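Local atomic coordinates of adenylate cyclase-like protein (Chlamydia trachomatis, PDB entry 4QO6), a protein that forms part of the inner-membrane ring of the type III secretion system, the piece described here being from its periplasmic region. Residues His17-Phe22 against Ser49-Lys54; Phe22-Phe27 against Ile39-Asn44. All coordinates share one frame; numbering follows the deposited sequence.

Both contacts lie in the first of the three small alpha/beta domains that follow one another along this periplasmic piece, the CdsD PD1 domain, of the BON type. Contact 1 packs the end of helix 10-19 against helix 45-56; contact 2 joins the turn after the first helix to the chain leading into the second, so that it is nested inside the loop closed by contact 1. It involves strands 26-30 and 41-42, the outermost of a four-stranded mixed sheet. Their centres are about 9 Å apart and Phe22 belongs to both. Leu51 of contact 1 also packs on Val25 and Val42 of contact 2, and Ile19 on Phe27, which makes the two contacts neighbouring parts of one hydrophobic interior between helices and sheet.

Contact 1 of 2, residues His17-Phe22 against Ser49-Lys54; sequences HVIQQF and SELLYK
Val18 and Phe22 face Leu51 and Lys54 where the end of helix 10-19 packs beside helix 45-56, the two-helix layer of a BON-type alpha/beta domain. Val18 comes first: its CG1, anti to the backbone N (chi1 -175°), touches Lys54 CB at 3.8 Å and lies near Leu51 CD1 as well. Ile19 adds a looser contact, its CG2 branch coming within 4.4 Å of Leu51 CD1, while the rest of its side chain leads away from helix 45-56. A type I turn from Ile19 to Phe22 then brings the chain round. On the exposed side, Gln21 turns its amide back on its own segment: NE2 donates to His17 O at 2.7 Å, nearly straight at 172°, with His17 O almost in the plane of the Gln21 amide, and also sits above one face of the His17 ring, toward its rim. This bond helps fix the amide, whose OE1 lies 3.2 Å from Lys54 NZ at the tip of the extended lysine chain. Phe22 closes the segment and carries the largest share of the contact. Leu51, which also packs on Val68 of strand 63-70, lays its CB over the middle of one face of the phenyl ring in a CH-pi contact, 3.9 Å from the centroid, and places CD1 3.7 Å from Phe22 CD2. Near the ring plane, Glu50 CB approaches the edge at Phe22 CZ.

Contact 2 of 2, residues Phe22-Phe27 against Ile39-Asn44; sequences FPTVRF and IGHVRN
The Phe22 ring meets Val42 obliquely, its CD1 4.2 Å from Val42 CG1, and Val25 CG2 brings a second apolar branch near the same methyl. A second ring, the His41 imidazole, has Thr24 OG1 at its edge, near the ring plane; its ND1 is hydrogen-bonded to Asp71 OD1 and its ring meets Tyr126 edge-to-face. The Arg26 guanidinium turns back, NH1 donating to Val25 O from above the carbonyl plane. Phe22 to Val25 form a type II turn, after which Arg26 joins Ile39 as an antiparallel hydrogen-bonded pair, the open end of the beta hairpin of strands 26-30 and 35-39. Arg26 N reaches Ile39 O at 2.9 Å and Ile39 N returns to Arg26 O at 3.1 Å, both close to straight. At Gly40 the chain turns a corner and leaves this pairing, its CA packed 3.6 Å from Thr24 O; Gly40 and Val42 pair instead with Ile69. Beyond the corner Thr24 OG1 accepts from His41 N at 3.2 Å. A water donates to both Pro23 O and His41 O, each at 2.6 Å. Between these two segments, direct backbone pairing thus gives way to a side chain and a water, which satisfies two carbonyls that could not bond to each other.

Contact 1 of 2, residues His17-Phe22 against Ser49-Lys54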
loop_
_atom_site.group_PDB
_atom_site.type_symbol
_atom_site.label_atom_id
_atom_site.label_comp_id
_atom_site.label_asym_id
_atom_site.label_seq_id
_atom_site.Cartn_x
_atom_site.Cartn_y
_atom_site.Cartn_z
ATOM N N HIS A 17 4.001 -32.504 10.060
ATOM C CA HIS A 17 3.027 -32.032 11.065
ATOM C C HIS A 17 3.540 -30.695 11.631
ATOM O O HIS A 17 2.801 -29.753 11.928
ATOM C CB HIS A 17 2.863 -33.080 12.174
ATOM C CG HIS A 17 2.063 -32.604 13.345
ATOM N ND1 HIS A 17 0.688 -32.486 13.306
ATOM C CD2 HIS A 17 2.440 -32.258 14.602
ATOM C CE1 HIS A 17 0.256 -32.045 14.475
ATOM N NE2 HIS A 17 1.297 -31.912 15.285
ATOM N N VAL A 18 4.844 -30.624 11.764
ATOM C CA VAL A 18 5.477 -29.408 12.210
ATOM C C VAL A 18 5.441 -28.400 11.058
ATOM O O VAL A 18 4.794 -27.363 11.158
ATOM C CB VAL A 18 6.888 -29.672 12.701
ATOM C CG1 VAL A 18 7.480 -28.401 13.269
ATOM C CG2 VAL A 18 6.919 -30.713 13.808
ATOM N N ILE A 19 6.114 -28.685 9.952
ATOM C CA ILE A 19 6.406 -27.601 9.002
ATOM C C ILE A 19 5.146 -27.041 8.302
ATOM O O ILE A 19 5.107 -25.852 7.973
ATOM C CB ILE A 19 7.515 -27.974 8.011
ATOM C CG1 ILE A 19 7.065 -29.066 7.058
ATOM C CG2 ILE A 19 8.778 -28.381 8.753
ATOM C CD1 ILE A 19 7.643 -28.838 5.695
ATOM N N GLN A 20 4.064 -27.848 8.237
ATOM C CA GLN A 20 2.733 -27.423 7.688
ATOM C C GLN A 20 2.154 -26.222 8.388
ATOM O O GLN A 20 1.361 -25.474 7.807
ATOM C CB GLN A 20 1.689 -28.546 7.776
ATOM C CG GLN A 20 1.161 -28.838 9.183
ATOM C CD GLN A 20 -0.092 -29.743 9.191
ATOM O OE1 GLN A 20 0.027 -30.970 9.262
ATOM N NE2 GLN A 20 -1.293 -29.129 9.093
ATOM N N GLN A 21 2.550 -26.024 9.642
ATOM C CA GLN A 21 2.101 -24.855 10.377
ATOM C C GLN A 21 2.761 -23.540 9.969
ATOM O O GLN A 21 2.374 -22.474 10.471
ATOM C CB GLN A 21 2.270 -25.104 11.874
ATOM C CG GLN A 21 1.557 -26.423 12.323
ATOM C CD GLN A 21 1.889 -26.781 13.759
ATOM O OE1 GLN A 21 1.761 -25.914 14.655
ATOM N NE2 GLN A 21 2.361 -28.036 13.999
ATOM N N PHE A 22 3.781 -23.621 9.105
ATOM C CA PHE A 22 4.614 -22.486 8.693
ATOM C C PHE A 22 4.574 -22.520 7.181
ATOM O O PHE A 22 5.335 -23.220 6.507
ATOM C CB PHE A 22 5.979 -22.710 9.260
ATOM C CG PHE A 22 5.995 -22.785 10.788
ATOM C CD1 PHE A 22 5.982 -21.628 11.565
ATOM C CD2 PHE A 22 6.053 -23.984 11.431
ATOM C CE1 PHE A 22 6.006 -21.702 12.954
ATOM C CE2 PHE A 22 6.064 -24.068 12.828
ATOM C CZ PHE A 22 6.043 -22.938 13.587
ATOM N N SER A 49 11.683 -19.132 16.210
ATOM C CA SER A 49 12.083 -19.906 17.376
ATOM C C SER A 49 11.099 -21.067 17.657
ATOM O O SER A 49 11.532 -22.140 18.027
ATOM C CB SER A 49 12.220 -19.005 18.614
ATOM O OG SER A 49 13.372 -18.162 18.464
ATOM N N GLU A 50 9.808 -20.840 17.467
ATOM C CA GLU A 50 8.825 -21.910 17.598
ATOM C C GLU A 50 9.138 -23.035 16.605
ATOM O O GLU A 50 9.145 -24.215 16.986
ATOM C CB GLU A 50 7.393 -21.438 17.349
ATOM C CG GLU A 50 6.590 -20.928 18.548
ATOM C CD GLU A 50 5.348 -20.151 18.084
ATOM O OE1 GLU A 50 4.722 -20.577 17.078
ATOM O OE2 GLU A 50 4.987 -19.114 18.678
ATOM N N LEU A 51 9.413 -22.660 15.349
ATOM C CA LEU A 51 9.682 -23.655 14.319
ATOM C C LEU A 51 10.882 -24.486 14.681
ATOM O O LEU A 51 10.791 -25.704 14.704
ATOM C CB LEU A 51 9.845 -23.016 12.948
ATOM C CG LEU A 51 10.422 -23.835 11.811
ATOM C CD1 LEU A 51 9.617 -25.106 11.499
ATOM C CD2 LEU A 51 10.578 -22.913 10.593
ATOM N N LEU A 52 11.995 -23.817 14.973
ATOM C CA LEU A 52 13.245 -24.521 15.265
ATOM C C LEU A 52 13.192 -25.444 16.482
ATOM O O LEU A 52 13.834 -26.471 16.507
ATOM C CB LEU A 52 14.412 -23.579 15.480
ATOM C CG LEU A 52 14.706 -22.662 14.309
ATOM C CD1 LEU A 52 15.604 -21.546 14.838
ATOM C CD2 LEU A 52 15.323 -23.406 13.133
ATOM N N TYR A 53 12.501 -25.025 17.510
ATOM C CA TYR A 53 12.424 -25.831 18.714
ATOM C C TYR A 53 11.472 -27.013 18.593
ATOM O O TYR A 53 11.708 -28.027 19.247
ATOM C CB TYR A 53 12.137 -24.971 19.958
ATOM C CG TYR A 53 13.460 -24.473 20.485
ATOM C CD1 TYR A 53 14.177 -23.484 19.792
ATOM C CD2 TYR A 53 14.053 -25.043 21.627
ATOM C CE1 TYR A 53 15.413 -23.055 20.227
ATOM C CE2 TYR A 53 15.295 -24.604 22.079
ATOM C CZ TYR A 53 15.960 -23.613 21.367
ATOM O OH TYR A 53 17.176 -23.161 21.790
ATOM N N LYS A 54 10.415 -26.881 17.792
ATOM C CA LYS A 54 9.558 -28.021 17.488
ATOM C C LYS A 54 10.216 -29.050 16.630
ATOM O O LYS A 54 10.007 -30.216 16.864
ATOM C CB LYS A 54 8.267 -27.609 16.856
ATOM C CG LYS A 54 7.389 -26.781 17.772
ATOM C CD LYS A 54 6.103 -26.435 17.033
ATOM C CE LYS A 54 4.997 -25.994 17.974
ATOM N NZ LYS A 54 3.812 -25.651 17.142
#

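Contact 2 of 2, residues Phe22-Phe27 against Ile39-Asn44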
loop_
_atom_site.group_PDB
_atom_site.type_symbol
_atom_site.label_atom_id
_atom_site.label_comp_id
_atom_site.label_asym_id
_atom_site.label_seq_id
_atom_site.Cartn_x
_atom_site.Cartn_y
_atom_site.Cartn_z
ATOM N N PHE A 22 3.781 -23.621 9.105
ATOM C CA PHE A 22 4.614 -22.486 8.693
ATOM C C PHE A 22 4.574 -22.520 7.181
ATOM O O PHE A 22 5.335 -23.220 6.507
ATOM C CB PHE A 22 5.979 -22.710 9.260
ATOM C CG PHE A 22 5.995 -22.785 10.788
ATOM C CD1 PHE A 22 5.982 -21.628 11.565
ATOM C CD2 PHE A 22 6.053 -23.984 11.431
ATOM C CE1 PHE A 22 6.006 -21.702 12.954
ATOM C CE2 PHE A 22 6.064 -24.068 12.828
ATOM C CZ PHE A 22 6.043 -22.938 13.587
ATOM N N PRO A 23 3.582 -21.877 6.607
ATOM C CA PRO A 23 3.497 -21.980 5.151
ATOM C C PRO A 23 4.766 -21.324 4.500
ATOM O O PRO A 23 5.353 -20.413 5.102
ATOM C CB PRO A 23 2.232 -21.159 4.799
ATOM C CG PRO A 23 1.477 -20.993 6.079
ATOM C CD PRO A 23 2.513 -21.049 7.187
ATOM N N THR A 24 5.110 -21.841 3.325
ATOM C CA THR A 24 6.347 -21.628 2.552
ATOM C C THR A 24 7.539 -22.411 3.059
ATOM O O THR A 24 8.614 -22.425 2.387
ATOM C CB THR A 24 6.777 -20.193 2.408
ATOM O OG1 THR A 24 7.280 -19.739 3.652
ATOM C CG2 THR A 24 5.641 -19.267 1.957
ATOM N N VAL A 25 7.452 -23.000 4.244
ATOM C CA VAL A 25 8.636 -23.687 4.721
ATOM C C VAL A 25 8.734 -25.021 4.019
ATOM O O VAL A 25 7.695 -25.704 3.819
ATOM C CB VAL A 25 8.672 -23.834 6.180
ATOM C CG1 VAL A 25 9.850 -24.717 6.596
ATOM C CG2 VAL A 25 8.776 -22.482 6.835
ATOM N N ARG A 26 9.955 -25.323 3.553
ATOM C CA ARG A 26 10.328 -26.588 2.913
ATOM C C ARG A 26 11.521 -27.236 3.620
ATOM O O ARG A 26 12.163 -26.623 4.445
ATOM C CB ARG A 26 10.652 -26.357 1.429
ATOM C CG ARG A 26 9.540 -25.667 0.620
ATOM C CD ARG A 26 8.261 -26.544 0.477
ATOM N NE ARG A 26 7.243 -25.847 -0.359
ATOM C CZ ARG A 26 6.234 -25.130 0.093
ATOM N NH1 ARG A 26 6.008 -25.014 1.391
ATOM N NH2 ARG A 26 5.381 -24.561 -0.748
ATOM N N PHE A 27 11.830 -28.472 3.312
ATOM C CA PHE A 27 12.963 -29.202 3.958
ATOM C C PHE A 27 13.523 -30.333 3.125
ATOM O O PHE A 27 12.875 -30.827 2.226
ATOM C CB PHE A 27 12.484 -29.879 5.274
ATOM C CG PHE A 27 11.548 -31.046 5.040
ATOM C CD1 PHE A 27 10.223 -30.829 4.752
ATOM C CD2 PHE A 27 12.005 -32.364 5.093
ATOM C CE1 PHE A 27 9.303 -31.904 4.553
ATOM C CE2 PHE A 27 11.111 -33.448 4.876
ATOM C CZ PHE A 27 9.767 -33.214 4.597
ATOM N N ILE A 39 14.356 -24.441 4.701
ATOM C CA ILE A 39 14.337 -23.195 3.941
ATOM C C ILE A 39 12.937 -22.597 3.867
ATOM O O ILE A 39 11.950 -23.300 4.122
ATOM C CB ILE A 39 14.982 -23.420 2.531
ATOM C CG1 ILE A 39 15.386 -22.092 1.884
ATOM C CG2 ILE A 39 14.091 -24.157 1.554
ATOM C CD1 ILE A 39 16.311 -22.285 0.690
ATOM N N GLY A 40 12.851 -21.297 3.565
ATOM C CA GLY A 40 11.573 -20.560 3.291
ATOM C C GLY A 40 11.439 -19.326 4.193
ATOM O O GLY A 40 12.458 -18.783 4.555
ATOM N N HIS A 41 10.208 -18.875 4.527
ATOM C CA HIS A 41 9.892 -17.645 5.266
ATOM C C HIS A 41 8.972 -17.928 6.472
ATOM O O HIS A 41 8.017 -18.753 6.359
ATOM C CB HIS A 41 9.104 -16.687 4.359
ATOM C CG HIS A 41 9.848 -16.276 3.122
ATOM N ND1 HIS A 41 10.520 -15.080 3.012
ATOM C CD2 HIS A 41 10.059 -16.932 1.962
ATOM C CE1 HIS A 41 11.104 -15.014 1.831
ATOM N NE2 HIS A 41 10.828 -16.128 1.172
ATOM N N VAL A 42 9.204 -17.182 7.556
ATOM C CA VAL A 42 8.257 -17.035 8.661
ATOM C C VAL A 42 7.979 -15.564 8.890
ATOM O O VAL A 42 8.770 -14.693 8.475
ATOM C CB VAL A 42 8.727 -17.707 9.994
ATOM C CG1 VAL A 42 8.910 -19.208 9.815
ATOM C CG2 VAL A 42 10.020 -17.132 10.442
ATOM N N ARG A 43 6.835 -15.289 9.537
ATOM C CA ARG A 43 6.415 -13.880 9.906
ATOM C C ARG A 43 7.499 -13.085 10.696
ATOM O O ARG A 43 7.777 -11.939 10.352
ATOM C CB ARG A 43 5.111 -13.952 10.718
ATOM C CG ARG A 43 4.521 -12.611 11.149
ATOM C CD ARG A 43 3.189 -12.737 11.846
ATOM N NE ARG A 43 3.315 -13.628 13.012
ATOM C CZ ARG A 43 2.448 -13.724 14.023
ATOM N NH1 ARG A 43 1.353 -12.960 14.086
ATOM N NH2 ARG A 43 2.715 -14.576 15.008
ATOM N N ASN A 44 8.132 -13.718 11.720
ATOM C CA ASN A 44 9.106 -13.053 12.606
ATOM C C ASN A 44 9.990 -13.983 13.431
ATOM O O ASN A 44 9.783 -15.175 13.443
ATOM C CB ASN A 44 8.403 -12.047 13.530
ATOM C CG ASN A 44 7.383 -12.686 14.474
ATOM O OD1 ASN A 44 7.627 -13.704 15.112
ATOM N ND2 ASN A 44 6.260 -12.062 14.583
HETATM O O HOH W 1 5.831 -19.585 7.513
#